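Local structure of protein BONZAI 1 (Arabidopsis thaliana, 6KXT) at residues Phe35-Ser39 and Pro49-Thr53; Ile82-Ser86 and Leu96-Val100; Arg19-Leu23 and Leu131-Leu135. The protein restrains cell death and defence responses and binds phospholipids in a calcium-dependent manner, the present chain being its second C2 domain (C2B). All blocks are in the same frame, centred on the assembly; numbering follows the deposited sequence. Where two conformers were deposited one is given.

Contact 1 of 3, residues Phe35-Ser39 and Pro49-Thr53; sequences FLVVS and PVSKT
Val38 carries the central hydrogen bonds: its N gives one to Ser51 O (2.8 Å), while its O accepts two, from Val50 N (2.8 Å) and, longer, from Ser51 N (3.3 Å). Toward Phe35, Thr53 N donates to Leu36 O (2.9 Å) and Leu36 N to Thr53 OG1 (2.9 Å); the p rotamer of Thr53 places its hydroxyl where a strand would offer a carbonyl. The two strands run antiparallel, axes 4.5 Å apart at 151°. Val37 pairs with Lys52 and Val38 with Ser51, but Ser39 pairs with Pro49, so Val50 is the extra residue of a classic beta bulge, its phi/psi (-121/-20) bending an otherwise extended edge strand. This hairpin forms half the four-stranded sheet of the C2 sandwich, 48-52 at its edge. Proline, lacking a backbone donor, suits the non-hydrogen-bonded site, where Pro49 CB lies 3.9 Å from Val37 CG1. On that face Lys52 extends its amine away from the partner strand. On the opposite face Val38 CG1 meets Val50 CG2 at 4.2 Å, and Leu36 packs on Trp64.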
ATOM      1  N   PHE A  35       2.698   7.594   6.185  1.00 13.58           N
ATOM      2  CA  PHE A  35       3.459   6.402   5.802  1.00 12.99           C
ATOM      3  C   PHE A  35       2.465   5.335   5.362  1.00 12.06           C
ATOM      4  O   PHE A  35       1.232   5.421   5.619  1.00 14.10           O
ATOM      5  CB  PHE A  35       4.330   5.930   6.985  1.00 14.40           C
ATOM      6  CG  PHE A  35       3.638   5.378   8.197  1.00 17.07           C
ATOM      7  CD1 PHE A  35       3.010   6.216   9.100  1.00 17.26           C
ATOM      8  CD2 PHE A  35       3.569   4.011   8.433  1.00 18.72           C
ATOM      9  CE1 PHE A  35       2.361   5.721  10.214  1.00 17.69           C
ATOM     10  CE2 PHE A  35       2.959   3.509   9.584  1.00 20.72           C
ATOM     11  CZ  PHE A  35       2.342   4.366  10.459  1.00 18.21           C
ATOM     12  N   LEU A  36       3.025   4.368   4.613  1.00 12.87           N
ATOM     13  CA  LEU A  36       2.222   3.213   4.140  0.60 14.20           C
ATOM     14  C   LEU A  36       2.684   1.937   4.836  1.00 16.02           C
ATOM     15  O   LEU A  36       3.898   1.765   5.094  1.00 16.98           O
ATOM     16  CB  LEU A  36       2.340   2.956   2.630  0.60 13.81           C
ATOM     17  CG  LEU A  36       1.995   4.098   1.705  0.60 12.84           C
ATOM     18  CD1 LEU A  36       2.173   3.655   0.253  0.60 15.37           C
ATOM     19  CD2 LEU A  36       0.593   4.567   1.958  0.60 15.72           C
ATOM     20  N   VAL A  37       1.753   1.060   5.105  1.00 14.36           N
ATOM     21  CA  VAL A  37       2.034  -0.308   5.595  1.00 14.48           C
ATOM     22  C   VAL A  37       1.352  -1.261   4.617  1.00 15.80           C
ATOM     23  O   VAL A  37       0.172  -1.112   4.292  1.00 14.30           O
ATOM     24  CB  VAL A  37       1.493  -0.505   7.019  1.00 17.53           C
ATOM     25  CG1 VAL A  37       1.699  -1.938   7.450  1.00 16.89           C
ATOM     26  CG2 VAL A  37       2.139   0.510   7.965  1.00 18.72           C
ATOM     27  N   VAL A  38       2.116  -2.238   4.133  1.00 14.69           N
ATOM     28  CA  VAL A  38       1.589  -3.364   3.327  1.00 13.80           C
ATOM     29  C   VAL A  38       1.465  -4.572   4.228  1.00 13.78           C
ATOM     30  O   VAL A  38       2.440  -4.863   4.945  1.00 14.39           O
ATOM     31  CB  VAL A  38       2.503  -3.650   2.141  1.00 14.91           C
ATOM     32  CG1 VAL A  38       1.940  -4.764   1.304  1.00 16.03           C
ATOM     33  CG2 VAL A  38       2.664  -2.419   1.272  1.00 16.83           C
ATOM     34  N   SER A  39       0.306  -5.191   4.243  1.00 13.69           N
ATOM     35  CA  SER A  39       0.045  -6.336   5.153  1.00 13.70           C
ATOM     36  C   SER A  39      -0.552  -7.507   4.385  1.00 13.50           C
ATOM     37  O   SER A  39      -1.423  -7.394   3.502  1.00 14.53           O
ATOM     38  CB  SER A  39      -0.864  -5.940   6.314  1.00 14.95           C
ATOM     39  OG  SER A  39      -0.332  -4.824   6.959  1.00 16.44           O
ATOM     40  N   PRO A  49       1.691  -7.046   8.997  1.00 18.92           N
ATOM     41  CA  PRO A  49       2.559  -6.089   8.317  0.70 19.33           C
ATOM     42  C   PRO A  49       3.818  -6.767   7.763  1.00 17.46           C
ATOM     43  O   PRO A  49       4.474  -7.494   8.494  1.00 22.04           O
ATOM     44  CB  PRO A  49       2.904  -5.065   9.400  0.70 20.91           C
ATOM     45  CG  PRO A  49       1.722  -5.153  10.321  0.70 23.53           C
ATOM     46  CD  PRO A  49       1.418  -6.632  10.388  0.70 22.79           C
ATOM     47  N   VAL A  50       4.113  -6.536   6.498  1.00 17.55           N
ATOM     48  CA  VAL A  50       5.306  -7.135   5.814  1.00 18.96           C
ATOM     49  C   VAL A  50       6.219  -6.055   5.275  1.00 19.69           C
ATOM     50  O   VAL A  50       7.402  -6.344   5.035  1.00 21.34           O
ATOM     51  CB  VAL A  50       4.881  -8.125   4.713  1.00 18.85           C
ATOM     52  CG1 VAL A  50       4.212  -9.370   5.291  1.00 20.87           C
ATOM     53  CG2 VAL A  50       3.999  -7.523   3.628  1.00 18.45           C
ATOM     54  N   SER A  51       5.724  -4.828   5.084  1.00 17.65           N
ATOM     55  CA  SER A  51       6.546  -3.730   4.587  1.00 17.66           C
ATOM     56  C   SER A  51       5.968  -2.407   5.094  1.00 15.97           C
ATOM     57  O   SER A  51       4.751  -2.296   5.214  1.00 18.44           O
ATOM     58  CB  SER A  51       6.587  -3.771   3.112  1.00 23.15           C
ATOM     59  OG  SER A  51       7.538  -2.844   2.671  1.00 30.59           O
ATOM     60  N   LYS A  52       6.814  -1.465   5.432  1.00 18.58           N
ATOM     61  CA  LYS A  52       6.347  -0.099   5.731  0.60 18.94           C
ATOM     62  C   LYS A  52       7.308   0.900   5.106  1.00 20.01           C
ATOM     63  O   LYS A  52       8.523   0.623   4.952  1.00 25.02           O
ATOM     64  CB  LYS A  52       6.158   0.129   7.226  0.60 23.62           C
ATOM     65  CG  LYS A  52       7.425   0.049   8.058  0.60 28.71           C
ATOM     66  CD  LYS A  52       7.191   0.446   9.505  0.60 36.63           C
ATOM     67  CE  LYS A  52       8.431   0.355  10.364  0.60 36.01           C
ATOM     68  NZ  LYS A  52       9.612   0.946   9.694  0.60 40.56           N
ATOM     69  N   THR A  53       6.757   2.029   4.703  1.00 15.63           N
ATOM     70  CA  THR A  53       7.590   3.152   4.239  1.00 16.19           C
ATOM     71  C   THR A  53       8.092   3.951   5.444  1.00 17.21           C
ATOM     72  O   THR A  53       7.517   3.846   6.561  1.00 17.59           O
ATOM     73  CB  THR A  53       6.846   4.064   3.260  1.00 15.83           C
ATOM     74  OG1 THR A  53       5.819   4.803   3.956  1.00 13.68           O
ATOM     75  CG2 THR A  53       6.224   3.290   2.119  1.00 15.32           C
TER

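Contact 2 of 3, residues Ile82-Ser86 and Leu96-Val100; sequences IIECS and LIGKV
Strands 82-86 and 96-100 form a beta hairpin at one margin of the four-stranded sheet of the C2 sandwich, antiparallel at 162° with axes 4.6 Å apart. Ile83 and Val100 make a hydrogen-bonded pair with both bonds formed: Ile83 N to Val100 O and Val100 N to Ile83 O, each 2.9 Å. Two residues on, Cys85 N donates to Gly98 O (2.9 Å), whereas Cys85 O accepts twice, from Gly98 N (3.2 Å) and from Ile97 N (2.8 Å). That shared acceptor is a classic beta bulge: Ile97 (-95/-43) is the added residue, and the register slips so that Ser86 faces Leu96. The backbones of Ile82, Glu84 and Ser86 bond to strand 34-40 on their other side, and that of Lys99 to Ser120. Glu84 pairs with Lys99 on the partly exposed face, where charged side chains are tolerated; Glu84 OE2 lies 3.4 Å from Lys99 CG but 4.8 Å from Lys99 NZ, so they meet through the aliphatic stem. Ile83, Cys85 and Val100 turn inward, uncharged apolar side chains suiting the buried face; Val100 and Cys85 touch Phe119 there. At the bulge, Ile97 with chi1 m brings its CD1 to 3.8 Å from Cys85 SG.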
ATOM      1  N   ILE A  82      -3.372  -5.854   1.899  1.00 16.13           N
ATOM      2  CA  ILE A  82      -3.897  -4.564   2.387  1.00 14.02           C
ATOM      3  C   ILE A  82      -2.793  -3.548   2.315  1.00 14.40           C
ATOM      4  O   ILE A  82      -1.646  -3.815   2.735  1.00 15.46           O
ATOM      5  CB  ILE A  82      -4.428  -4.647   3.824  1.00 17.25           C
ATOM      6  CG1 ILE A  82      -5.468  -5.746   3.970  1.00 25.51           C
ATOM      7  CG2 ILE A  82      -4.964  -3.297   4.191  1.00 21.78           C
ATOM      8  CD1 ILE A  82      -6.579  -5.539   3.095  1.00 21.60           C
ATOM      9  N   ILE A  83      -3.135  -2.343   1.837  1.00 14.91           N
ATOM     10  CA  ILE A  83      -2.186  -1.194   1.811  1.00 12.92           C
ATOM     11  C   ILE A  83      -2.889  -0.080   2.531  1.00 13.79           C
ATOM     12  O   ILE A  83      -3.954   0.327   2.095  1.00 14.32           O
ATOM     13  CB  ILE A  83      -1.754  -0.798   0.394  1.00 14.85           C
ATOM     14  CG1 ILE A  83      -1.190  -2.014  -0.342  1.00 15.57           C
ATOM     15  CG2 ILE A  83      -0.732   0.322   0.460  1.00 16.86           C
ATOM     16  CD1 ILE A  83      -1.276  -1.920  -1.851  1.00 23.54           C
ATOM     17  N   GLU A  84      -2.375   0.332   3.674  1.00 13.34           N
ATOM     18  CA  GLU A  84      -3.020   1.408   4.446  1.00 13.27           C
ATOM     19  C   GLU A  84      -2.061   2.564   4.596  1.00 14.39           C
ATOM     20  O   GLU A  84      -0.868   2.392   4.921  1.00 14.57           O
ATOM     21  CB  GLU A  84      -3.429   0.928   5.833  1.00 17.51           C
ATOM     22  CG  GLU A  84      -4.419  -0.180   5.760  1.00 16.40           C
ATOM     23  CD  GLU A  84      -5.385  -0.211   6.923  1.00 16.12           C
ATOM     24  OE1 GLU A  84      -4.929  -0.497   8.066  1.00 19.38           O
ATOM     25  OE2 GLU A  84      -6.592  -0.031   6.619  1.00 16.83           O
ATOM     26  N   CYS A  85      -2.594   3.762   4.390  1.00 13.32           N
ATOM     27  CA  CYS A  85      -1.880   5.017   4.662  1.00 12.97           C
ATOM     28  C   CYS A  85      -2.317   5.493   6.069  1.00 13.75           C
ATOM     29  O   CYS A  85      -3.513   5.522   6.341  1.00 14.41           O
ATOM     30  CB  CYS A  85      -2.208   6.021   3.574  1.00 13.43           C
ATOM     31  SG  CYS A  85      -1.290   7.568   3.796  1.00 15.80           S
ATOM     32  N   SER A  86      -1.336   5.769   6.921  1.00 13.32           N
ATOM     33  CA  SER A  86      -1.554   6.251   8.307  1.00 16.35           C
ATOM     34  C   SER A  86      -0.738   7.500   8.565  1.00 14.78           C
ATOM     35  O   SER A  86       0.311   7.761   7.927  1.00 16.42           O
ATOM     36  CB  SER A  86      -1.215   5.213   9.329  1.00 21.26           C
ATOM     37  OG  SER A  86      -2.049   4.077   9.178  1.00 21.24           O
ATOM     38  N   LEU A  96      -5.676   6.315  10.960  1.00 17.07           N
ATOM     39  CA  LEU A  96      -5.932   5.815   9.593  1.00 16.15           C
ATOM     40  C   LEU A  96      -6.299   6.960   8.661  1.00 15.22           C
ATOM     41  O   LEU A  96      -7.256   7.718   8.953  1.00 18.42           O
ATOM     42  CB  LEU A  96      -7.047   4.781   9.640  1.00 17.01           C
ATOM     43  CG  LEU A  96      -7.343   4.077   8.320  1.00 17.26           C
ATOM     44  CD1 LEU A  96      -6.128   3.343   7.786  1.00 17.92           C
ATOM     45  CD2 LEU A  96      -8.512   3.131   8.525  1.00 19.85           C
ATOM     46  N   ILE A  97      -5.563   7.057   7.565  1.00 14.51           N
ATOM     47  CA  ILE A  97      -5.878   7.987   6.457  1.00 14.78           C
ATOM     48  C   ILE A  97      -6.691   7.258   5.390  1.00 13.90           C
ATOM     49  O   ILE A  97      -7.662   7.849   4.913  1.00 15.57           O
ATOM     50  CB  ILE A  97      -4.584   8.628   5.928  1.00 14.55           C
ATOM     51  CG1 ILE A  97      -3.838   9.487   6.988  1.00 14.94           C
ATOM     52  CG2 ILE A  97      -4.884   9.376   4.640  1.00 14.09           C
ATOM     53  CD1 ILE A  97      -2.430   9.899   6.578  1.00 15.68           C
ATOM     54  N   GLY A  98      -6.339   6.024   5.026  1.00 14.35           N
ATOM     55  CA  GLY A  98      -7.103   5.334   3.971  1.00 14.46           C
ATOM     56  C   GLY A  98      -6.569   3.935   3.739  1.00 13.41           C
ATOM     57  O   GLY A  98      -5.428   3.662   4.099  1.00 13.51           O
ATOM     58  N   LYS A  99      -7.432   3.094   3.174  1.00 13.13           N
ATOM     59  CA  LYS A  99      -7.148   1.678   2.911  1.00 14.22           C
ATOM     60  C   LYS A  99      -7.407   1.382   1.440  1.00 11.93           C
ATOM     61  O   LYS A  99      -8.381   1.862   0.817  1.00 14.13           O
ATOM     62  CB  LYS A  99      -8.154   0.863   3.744  1.00 18.81           C
ATOM     63  CG  LYS A  99      -8.039  -0.622   3.627  1.00 19.37           C
ATOM     64  CD  LYS A  99      -9.019  -1.298   4.566  1.00 18.34           C
ATOM     65  CE  LYS A  99      -8.688  -2.771   4.585  1.00 23.38           C
ATOM     66  NZ  LYS A  99      -9.695  -3.508   5.352  1.00 20.12           N
ATOM     67  N   VAL A 100      -6.567   0.503   0.917  1.00 13.83           N
ATOM     68  CA  VAL A 100      -6.721  -0.176  -0.396  1.00 14.70           C
ATOM     69  C   VAL A 100      -6.513  -1.687  -0.202  1.00 14.24           C
ATOM     70  O   VAL A 100      -5.734  -2.068   0.677  1.00 15.18           O
ATOM     71  CB  VAL A 100      -5.689   0.470  -1.346  1.00 20.42           C
ATOM     72  CG1 VAL A 100      -5.308  -0.402  -2.522  1.00 25.91           C
ATOM     73  CG2 VAL A 100      -6.167   1.877  -1.753  1.00 16.99           C
TER

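Contact 3 of 3, residues Arg19-Leu23 and Leu131-Leu135; sequences RCSNL and LKSQL
This is an antiparallel strand pairing between distant parts of the chain, joining the end of strand 13-21 to the start of strand 133-143 inside the five-stranded sheet. The short axes approach to 4.7 Å at 161°. Ser21 and Gln134 form the hydrogen-bonded pair, Ser21 N to Gln134 O at 2.9 Å and Gln134 N to Ser21 O at 3.2 Å; Cys20 and Leu135 follow as a non-hydrogen-bonded pair. Beyond Ser21 the backbone of 19-23 leaves the sheet at Asn22, whose positive phi (66/46) makes a turn that asparagine accepts readily, and that of 131-135 turns a corner at Lys132. Polar Ser21 and Gln134 share the more exposed face, where Gln134 NE2 bonds to Asn118 and Arg19 NE makes a salt bridge to Asp138. Cys20 and Leu135 face the interior, Cys20 SG lying 3.9 Å from Leu135 CD1, and Leu23 CD2 comes to 3.9 Å from Ser133 CB. The first strand, 13-21, lies between this last strand and strand 67-70, an order consistent with the type II topology of the C2 beta-sandwich.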
ATOM      1  N   ARG A  19       2.907   6.498  -4.499  1.00 13.09           N
ATOM      2  CA  ARG A  19       2.652   7.947  -4.415  1.00 13.62           C
ATOM      3  C   ARG A  19       1.201   8.127  -3.990  1.00 14.16           C
ATOM      4  O   ARG A  19       0.328   7.336  -4.444  1.00 13.87           O
ATOM      5  CB  ARG A  19       2.900   8.581  -5.779  1.00 17.33           C
ATOM      6  CG  ARG A  19       2.393  10.005  -5.894  1.00 17.23           C
ATOM      7  CD  ARG A  19       2.862  10.561  -7.245  1.00 17.81           C
ATOM      8  NE  ARG A  19       2.214   9.981  -8.430  1.00 17.17           N
ATOM      9  CZ  ARG A  19       1.060  10.399  -8.914  1.00 14.44           C
ATOM     10  NH1 ARG A  19       0.357  11.339  -8.297  1.00 17.69           N
ATOM     11  NH2 ARG A  19       0.590   9.874 -10.034  1.00 24.51           N
ATOM     12  N   CYS A  20       0.883   9.145  -3.205  1.00 13.45           N
ATOM     13  CA  CYS A  20      -0.498   9.534  -2.933  1.00 13.94           C
ATOM     14  C   CYS A  20      -0.767  10.943  -3.443  1.00 13.65           C
ATOM     15  O   CYS A  20       0.189  11.775  -3.479  1.00 16.02           O
ATOM     16  CB  CYS A  20      -0.883   9.461  -1.470  1.00 14.69           C
ATOM     17  SG  CYS A  20      -0.735   7.789  -0.797  1.00 15.71           S
ATOM     18  N   SER A  21      -2.028  11.159  -3.818  1.00 13.83           N
ATOM     19  CA  SER A  21      -2.548  12.468  -4.262  0.50 17.78           C
ATOM     20  C   SER A  21      -3.622  12.944  -3.283  1.00 15.18           C
ATOM     21  O   SER A  21      -4.545  12.172  -3.016  1.00 16.31           O
ATOM     22  CB  SER A  21      -3.081  12.336  -5.656  0.50 20.26           C
ATOM     23  OG  SER A  21      -3.278  13.597  -6.251  0.50 23.24           O
ATOM     24  N   ASN A  22      -3.518  14.183  -2.798  1.00 15.75           N
ATOM     25  CA  ASN A  22      -4.651  14.934  -2.201  0.60 15.12           C
ATOM     26  C   ASN A  22      -5.092  14.245  -0.898  1.00 15.09           C
ATOM     27  O   ASN A  22      -6.293  14.092  -0.682  1.00 16.03           O
ATOM     28  CB  ASN A  22      -5.759  15.151  -3.252  0.60 15.09           C
ATOM     29  CG  ASN A  22      -6.833  16.161  -2.867  0.60 23.20           C
ATOM     30  OD1 ASN A  22      -6.609  17.049  -2.044  0.60 22.62           O
ATOM     31  ND2 ASN A  22      -8.022  16.026  -3.454  0.60 29.15           N
ATOM     32  N   LEU A  23      -4.157  13.869  -0.016  1.00 14.80           N
ATOM     33  CA  LEU A  23      -4.565  13.373   1.307  1.00 14.18           C
ATOM     34  C   LEU A  23      -5.370  14.466   2.022  1.00 15.23           C
ATOM     35  O   LEU A  23      -5.034  15.663   1.900  1.00 17.13           O
ATOM     36  CB  LEU A  23      -3.336  12.996   2.130  1.00 14.15           C
ATOM     37  CG  LEU A  23      -2.462  11.903   1.535  1.00 13.96           C
ATOM     38  CD1 LEU A  23      -1.387  11.556   2.531  1.00 14.87           C
ATOM     39  CD2 LEU A  23      -3.310  10.662   1.193  1.00 14.87           C
ATOM     40  N   LEU A 131     -12.891   7.891  -0.404  1.00 15.94           N
ATOM     41  CA  LEU A 131     -12.282   9.209  -0.240  1.00 14.55           C
ATOM     42  C   LEU A 131     -11.880   9.778  -1.592  1.00 16.44           C
ATOM     43  O   LEU A 131     -11.733   9.016  -2.556  1.00 16.40           O
ATOM     44  CB  LEU A 131     -11.048   9.062   0.643  1.00 14.96           C
ATOM     45  CG  LEU A 131     -11.285   8.441   2.013  1.00 17.33           C
ATOM     46  CD1 LEU A 131     -10.015   8.224   2.790  1.00 17.52           C
ATOM     47  CD2 LEU A 131     -12.262   9.313   2.818  1.00 21.73           C
ATOM     48  N   LYS A 132     -11.572  11.052  -1.620  1.00 14.86           N
ATOM     49  CA  LYS A 132     -11.050  11.741  -2.811  1.00 17.28           C
ATOM     50  C   LYS A 132      -9.573  11.400  -3.007  1.00 15.34           C
ATOM     51  O   LYS A 132      -9.103  11.565  -4.175  1.00 17.09           O
ATOM     52  CB  LYS A 132     -11.262  13.240  -2.663  1.00 20.21           C
ATOM     53  CG  LYS A 132     -12.720  13.623  -2.754  1.00 27.09           C
ATOM     54  CD  LYS A 132     -12.899  15.140  -2.748  1.00 37.25           C
ATOM     55  CE  LYS A 132     -14.360  15.542  -2.738  1.00 55.48           C
ATOM     56  NZ  LYS A 132     -14.535  17.010  -2.859  1.00 62.84           N
ATOM     57  N   SER A 133      -8.846  11.121  -1.934  1.00 15.61           N
ATOM     58  CA  SER A 133      -7.416  10.794  -2.016  1.00 15.17           C
ATOM     59  C   SER A 133      -7.222   9.499  -2.804  1.00 13.13           C
ATOM     60  O   SER A 133      -8.095   8.594  -2.768  1.00 13.49           O
ATOM     61  CB  SER A 133      -6.774  10.741  -0.693  1.00 14.21           C
ATOM     62  OG  SER A 133      -7.449   9.842   0.183  1.00 14.64           O
ATOM     63  N   GLN A 134      -6.093   9.406  -3.489  1.00 13.15           N
ATOM     64  CA  GLN A 134      -5.717   8.279  -4.378  1.00 13.78           C
ATOM     65  C   GLN A 134      -4.294   7.828  -4.148  1.00 13.06           C
ATOM     66  O   GLN A 134      -3.425   8.618  -3.787  1.00 13.77           O
ATOM     67  CB  GLN A 134      -5.908   8.630  -5.846  1.00 14.17           C
ATOM     68  CG  GLN A 134      -7.378   8.888  -6.175  1.00 14.52           C
ATOM     69  CD  GLN A 134      -7.615   9.446  -7.548  1.00 14.54           C
ATOM     70  OE1 GLN A 134      -6.861  10.320  -7.992  1.00 18.95           O
ATOM     71  NE2 GLN A 134      -8.649   8.967  -8.214  1.00 15.17           N
ATOM     72  N   LEU A 135      -4.087   6.533  -4.337  1.00 12.82           N
ATOM     73  CA  LEU A 135      -2.798   5.847  -4.335  1.00 12.64           C
ATOM     74  C   LEU A 135      -2.443   5.540  -5.788  1.00 11.57           C
ATOM     75  O   LEU A 135      -3.285   5.055  -6.564  1.00 13.74           O
ATOM     76  CB  LEU A 135      -2.878   4.524  -3.554  1.00 13.64           C
ATOM     77  CG  LEU A 135      -1.607   3.684  -3.477  1.00 13.40           C
ATOM     78  CD1 LEU A 135      -0.564   4.320  -2.615  1.00 14.45           C
ATOM     79  CD2 LEU A 135      -1.918   2.292  -2.937  1.00 16.54           C
TER

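In the fold
Contacts 1 and 2 are successive hairpins of one sheet, centres about 9 Å apart, sewn together by probable hydrogen bonds from Ser39 N to Ile82 O (2.8 Å) and Ser86 N to Phe35 O (2.9 Å). Contact 3 belongs to the facing sheet, its centre about 10 Å from that of contact 2 and 17 Å from that of contact 1. Leucines bridge the sandwich: Leu36 CD1 to Leu135 CD1 is 4.0 Å, Ile83 CG2 to Leu135 CD2 4.1 Å, and Leu23 CD2 to Ile97 CG2 4.0 Å. The chain after Leu23 and that between Ser86 and Leu96 probably correspond to the calcium-binding loops of other C2 domains.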